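Local coordinates for ABC transporter binding protein AcbH (Actinoplanes, PDB 3OO8) that serves as the extracellular solute receptor of an ABC transporter and binds beta-D-galactopyranose with an exclusive preference, at residues L78-F89 / T300-N311. The protein carries 2 engineered substitutions. Numbering follows the deposited sequence.
Sequences LQGTPDSLATWF and TDGFILPKKGKN
Ala86 and Ile304 pair antiparallel through two backbone hydrogen bonds, and Trp88 and Gly302 do the same two residues on, joining strand 85-89 to strand 301-304 in the sheet of a class 2 solute-binding protein lobe. On the face with Ala86, Ile304 CD1 packs on Trp88 CB at 3.9 Å. Beyond the strands, the Pro306 ring slides past that of Pro82, CB 3.5 Å from Pro82 CG, and its CG meets Leu78 CD2 at 3.8 Å. Lys308, in the turn 306-309, crosses Pro82 at about a right angle, CB 3.7 Å from Pro82 CD; CG passes Leu78 O, and CD and CE run beside the carbonyls of Gln79 and Gly80. The bend at chi3 (80°) brings NZ onto both oxygens, where its charge is probably favourable at the C-terminal end of helix 67-79. Ser84 OG donates to Lys310 O and also bonds Thr31 N; an alanine here would probably leave both backbone groups without this mate. Asp301 OD2 hydrogen-bonds Tyr138 OH, and OD1 salt-bridges the galactose-binding Arg373. Back at Lys308, NZ meets Gly80 O in the carbonyl plane, on a lone pair, at 2.8 Å, but sits above the carbonyl plane of Gln79, 3.0 Å from its O.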
loop_
_atom_site.group_PDB
_atom_site.type_symbol
_atom_site.label_atom_id
_atom_site.label_comp_id
_atom_site.label_asym_id
_atom_site.label_seq_id
_atom_site.Cartn_x
_atom_site.Cartn_y
_atom_site.Cartn_z
ATOM N N LEU A 78 -22.844 -3.509 3.655
ATOM C CA LEU A 78 -22.803 -3.323 5.093
ATOM C C LEU A 78 -24.155 -2.865 5.637
ATOM O O LEU A 78 -24.515 -3.152 6.782
ATOM C CB LEU A 78 -21.730 -2.281 5.444
ATOM C CG LEU A 78 -20.304 -2.774 5.163
ATOM C CD1 LEU A 78 -19.303 -1.640 5.285
ATOM C CD2 LEU A 78 -19.950 -3.919 6.118
ATOM N N GLN A 79 -24.917 -2.155 4.815
ATOM C CA GLN A 79 -26.199 -1.627 5.301
ATOM C C GLN A 79 -27.355 -2.606 5.182
ATOM O O GLN A 79 -28.410 -2.389 5.777
ATOM C CB GLN A 79 -26.519 -0.311 4.601
ATOM C CG GLN A 79 -25.455 0.728 4.889
ATOM C CD GLN A 79 -25.764 2.077 4.307
ATOM O OE1 GLN A 79 -26.662 2.772 4.777
ATOM N NE2 GLN A 79 -24.992 2.480 3.303
ATOM N N GLY A 80 -27.152 -3.684 4.430
ATOM C CA GLY A 80 -28.175 -4.694 4.227
ATOM C C GLY A 80 -28.154 -5.806 5.253
ATOM O O GLY A 80 -28.502 -5.609 6.423
ATOM N N THR A 81 -27.751 -6.985 4.809
ATOM C CA THR A 81 -27.681 -8.148 5.685
ATOM C C THR A 81 -26.313 -8.806 5.434
ATOM O O THR A 81 -26.224 -9.885 4.846
ATOM C CB THR A 81 -28.841 -9.122 5.397
ATOM O OG1 THR A 81 -28.788 -9.535 4.032
ATOM C CG2 THR A 81 -30.201 -8.435 5.628
ATOM N N PRO A 82 -25.245 -8.143 5.881
ATOM C CA PRO A 82 -23.874 -8.620 5.616
ATOM C C PRO A 82 -23.545 -9.931 6.339
ATOM O O PRO A 82 -24.292 -10.396 7.223
ATOM C CB PRO A 82 -23.021 -7.457 6.128
ATOM C CG PRO A 82 -23.820 -6.947 7.311
ATOM C CD PRO A 82 -25.237 -6.940 6.726
ATOM N N ASP A 83 -22.413 -10.513 5.964
ATOM C CA ASP A 83 -21.889 -11.727 6.604
ATOM C C ASP A 83 -21.315 -11.371 7.971
ATOM O O ASP A 83 -21.184 -10.183 8.310
ATOM C CB ASP A 83 -20.815 -12.339 5.702
ATOM C CG ASP A 83 -21.361 -12.686 4.347
ATOM O OD1 ASP A 83 -22.095 -13.696 4.243
ATOM O OD2 ASP A 83 -21.071 -11.949 3.386
ATOM N N SER A 84 -20.920 -12.393 8.733
ATOM C CA SER A 84 -20.460 -12.212 10.110
ATOM C C SER A 84 -19.143 -11.449 10.194
ATOM O O SER A 84 -18.847 -10.758 11.190
ATOM C CB SER A 84 -20.225 -13.591 10.750
ATOM O OG SER A 84 -21.399 -14.404 10.718
ATOM N N LEU A 85 -18.320 -11.712 9.185
ATOM C CA LEU A 85 -17.017 -11.100 8.979
ATOM C C LEU A 85 -16.897 -10.801 7.497
ATOM O O LEU A 85 -17.584 -11.404 6.688
ATOM C CB LEU A 85 -15.899 -12.111 9.320
ATOM C CG LEU A 85 -15.786 -12.368 10.818
ATOM C CD1 LEU A 85 -14.696 -13.375 11.173
ATOM C CD2 LEU A 85 -15.512 -11.027 11.542
ATOM N N ALA A 86 -16.023 -9.863 7.150
ATOM C CA ALA A 86 -15.737 -9.595 5.746
ATOM C C ALA A 86 -14.303 -9.156 5.455
ATOM O O ALA A 86 -13.613 -8.616 6.286
ATOM C CB ALA A 86 -16.749 -8.546 5.194
ATOM N N THR A 87 -13.848 -9.425 4.251
ATOM C CA THR A 87 -12.590 -8.909 3.806
ATOM C C THR A 87 -12.640 -7.414 3.529
ATOM O O THR A 87 -13.564 -6.937 2.880
ATOM C CB THR A 87 -12.255 -9.537 2.453
ATOM O OG1 THR A 87 -13.378 -9.420 1.557
ATOM C CG2 THR A 87 -11.912 -11.026 2.640
ATOM N N TRP A 88 -11.640 -6.674 3.994
ATOM C CA TRP A 88 -11.558 -5.268 3.608
ATOM C C TRP A 88 -10.088 -4.844 3.684
ATOM O O TRP A 88 -9.197 -5.675 3.575
ATOM C CB TRP A 88 -12.502 -4.370 4.457
ATOM C CG TRP A 88 -12.721 -3.033 3.794
ATOM C CD1 TRP A 88 -12.391 -1.795 4.286
ATOM C CD2 TRP A 88 -13.269 -2.812 2.487
ATOM N NE1 TRP A 88 -12.697 -0.827 3.358
ATOM C CE2 TRP A 88 -13.227 -1.418 2.245
ATOM C CE3 TRP A 88 -13.769 -3.653 1.488
ATOM C CZ2 TRP A 88 -13.665 -0.852 1.035
ATOM C CZ3 TRP A 88 -14.239 -3.072 0.281
ATOM C CH2 TRP A 88 -14.168 -1.694 0.085
ATOM N N PHE A 89 -9.816 -3.564 3.905
ATOM C CA PHE A 89 -8.414 -3.118 3.966
ATOM C C PHE A 89 -8.356 -1.755 4.646
ATOM O O PHE A 89 -9.370 -1.045 4.746
ATOM C CB PHE A 89 -7.847 -3.040 2.539
ATOM C CG PHE A 89 -8.777 -2.371 1.554
ATOM C CD1 PHE A 89 -8.820 -0.976 1.416
ATOM C CD2 PHE A 89 -9.598 -3.142 0.747
ATOM C CE1 PHE A 89 -9.668 -0.373 0.489
ATOM C CE2 PHE A 89 -10.452 -2.546 -0.160
ATOM C CZ PHE A 89 -10.500 -1.175 -0.286
ATOM N N THR A 300 -2.331 -2.504 3.033
ATOM C CA THR A 300 -2.559 -3.555 4.003
ATOM C C THR A 300 -3.993 -4.073 3.931
ATOM O O THR A 300 -4.982 -3.328 4.118
ATOM C CB THR A 300 -2.298 -3.014 5.440
ATOM O OG1 THR A 300 -0.968 -2.473 5.517
ATOM C CG2 THR A 300 -2.420 -4.129 6.484
ATOM N N ASP A 301 -4.102 -5.371 3.685
ATOM C CA ASP A 301 -5.394 -6.028 3.590
ATOM C C ASP A 301 -5.743 -6.664 4.940
ATOM O O ASP A 301 -4.842 -7.085 5.670
ATOM C CB ASP A 301 -5.397 -7.114 2.516
ATOM C CG ASP A 301 -5.353 -6.554 1.098
ATOM O OD1 ASP A 301 -5.333 -5.312 0.912
ATOM O OD2 ASP A 301 -5.294 -7.362 0.138
ATOM N N GLY A 302 -7.028 -6.763 5.251
ATOM C CA GLY A 302 -7.423 -7.390 6.518
ATOM C C GLY A 302 -8.891 -7.726 6.533
ATOM O O GLY A 302 -9.475 -8.025 5.490
ATOM N N PHE A 303 -9.472 -7.711 7.730
ATOM C CA PHE A 303 -10.852 -8.162 7.919
ATOM C C PHE A 303 -11.566 -7.258 8.896
ATOM O O PHE A 303 -10.937 -6.679 9.791
ATOM C CB PHE A 303 -10.860 -9.598 8.450
ATOM C CG PHE A 303 -10.061 -10.510 7.579
ATOM C CD1 PHE A 303 -10.642 -11.069 6.466
ATOM C CD2 PHE A 303 -8.705 -10.741 7.851
ATOM C CE1 PHE A 303 -9.879 -11.855 5.585
ATOM C CE2 PHE A 303 -7.924 -11.542 6.988
ATOM C CZ PHE A 303 -8.523 -12.116 5.862
ATOM N N ILE A 304 -12.864 -7.130 8.654
ATOM C CA ILE A 304 -13.743 -6.314 9.487
ATOM C C ILE A 304 -14.943 -7.134 9.958
ATOM O O ILE A 304 -15.263 -8.205 9.416
ATOM C CB ILE A 304 -14.297 -5.107 8.714
ATOM C CG1 ILE A 304 -15.076 -5.589 7.469
ATOM C CG2 ILE A 304 -13.158 -4.135 8.402
ATOM C CD1 ILE A 304 -15.708 -4.464 6.619
ATOM N N LEU A 305 -15.613 -6.599 10.977
ATOM C CA LEU A 305 -16.809 -7.221 11.554
ATOM C C LEU A 305 -18.036 -6.310 11.340
ATOM O O LEU A 305 -18.227 -5.335 12.101
ATOM C CB LEU A 305 -16.568 -7.427 13.050
ATOM C CG LEU A 305 -17.357 -8.544 13.788
ATOM C CD1 LEU A 305 -16.763 -8.801 15.194
ATOM C CD2 LEU A 305 -18.874 -8.241 13.849
ATOM N N PRO A 306 -18.857 -6.601 10.322
ATOM C CA PRO A 306 -20.017 -5.748 10.015
ATOM C C PRO A 306 -20.956 -5.665 11.202
ATOM O O PRO A 306 -21.301 -6.702 11.775
ATOM C CB PRO A 306 -20.687 -6.482 8.859
ATOM C CG PRO A 306 -19.497 -7.134 8.117
ATOM C CD PRO A 306 -18.672 -7.638 9.291
ATOM N N LYS A 307 -21.299 -4.446 11.613
ATOM C CA LYS A 307 -22.237 -4.304 12.745
ATOM C C LYS A 307 -23.525 -5.107 12.542
ATOM O O LYS A 307 -24.038 -5.700 13.501
ATOM C CB LYS A 307 -22.584 -2.835 13.034
ATOM C CG LYS A 307 -23.485 -2.681 14.270
ATOM C CD LYS A 307 -23.841 -1.241 14.590
ATOM C CE LYS A 307 -22.701 -0.477 15.251
ATOM N NZ LYS A 307 -23.026 0.981 15.461
ATOM N N LYS A 308 -24.038 -5.130 11.315
ATOM C CA LYS A 308 -25.288 -5.825 10.979
ATOM C C LYS A 308 -25.091 -7.316 10.743
ATOM O O LYS A 308 -26.054 -8.058 10.482
ATOM C CB LYS A 308 -26.025 -5.148 9.811
ATOM C CG LYS A 308 -26.507 -3.735 10.088
ATOM C CD LYS A 308 -27.477 -3.268 8.991
ATOM C CE LYS A 308 -28.872 -3.847 9.229
ATOM N NZ LYS A 308 -29.792 -3.735 8.057
ATOM N N GLY A 309 -23.843 -7.774 10.849
ATOM C CA GLY A 309 -23.579 -9.206 10.723
ATOM C C GLY A 309 -24.133 -9.965 11.914
ATOM O O GLY A 309 -24.410 -9.385 12.973
ATOM N N LYS A 310 -24.298 -11.272 11.747
ATOM C CA LYS A 310 -24.781 -12.114 12.825
ATOM C C LYS A 310 -23.671 -12.907 13.498
ATOM O O LYS A 310 -22.593 -13.081 12.937
ATOM C CB LYS A 310 -25.903 -13.021 12.311
ATOM C CG LYS A 310 -27.062 -12.160 11.777
ATOM C CD LYS A 310 -28.312 -12.949 11.454
ATOM C CE LYS A 310 -29.454 -12.004 11.060
ATOM N NZ LYS A 310 -29.756 -10.855 11.988
ATOM N N ASN A 311 -23.933 -13.372 14.715
ATOM C CA ASN A 311 -23.002 -14.217 15.437
ATOM C C ASN A 311 -21.657 -13.554 15.729
ATOM O O ASN A 311 -20.585 -14.113 15.455
ATOM C CB ASN A 311 -22.844 -15.569 14.732
ATOM C CG ASN A 311 -22.463 -16.668 15.692
ATOM O OD1 ASN A 311 -22.297 -16.422 16.889
ATOM N ND2 ASN A 311 -22.281 -17.874 15.174
HETATM O O HOH W 1 -22.962 -3.612 8.981
HETATM O O HOH W 2 -24.212 -12.356 9.271
HETATM O O HOH W 3 -26.832 -9.920 8.499
HETATM O O HOH W 4 -21.007 -10.718 13.177
#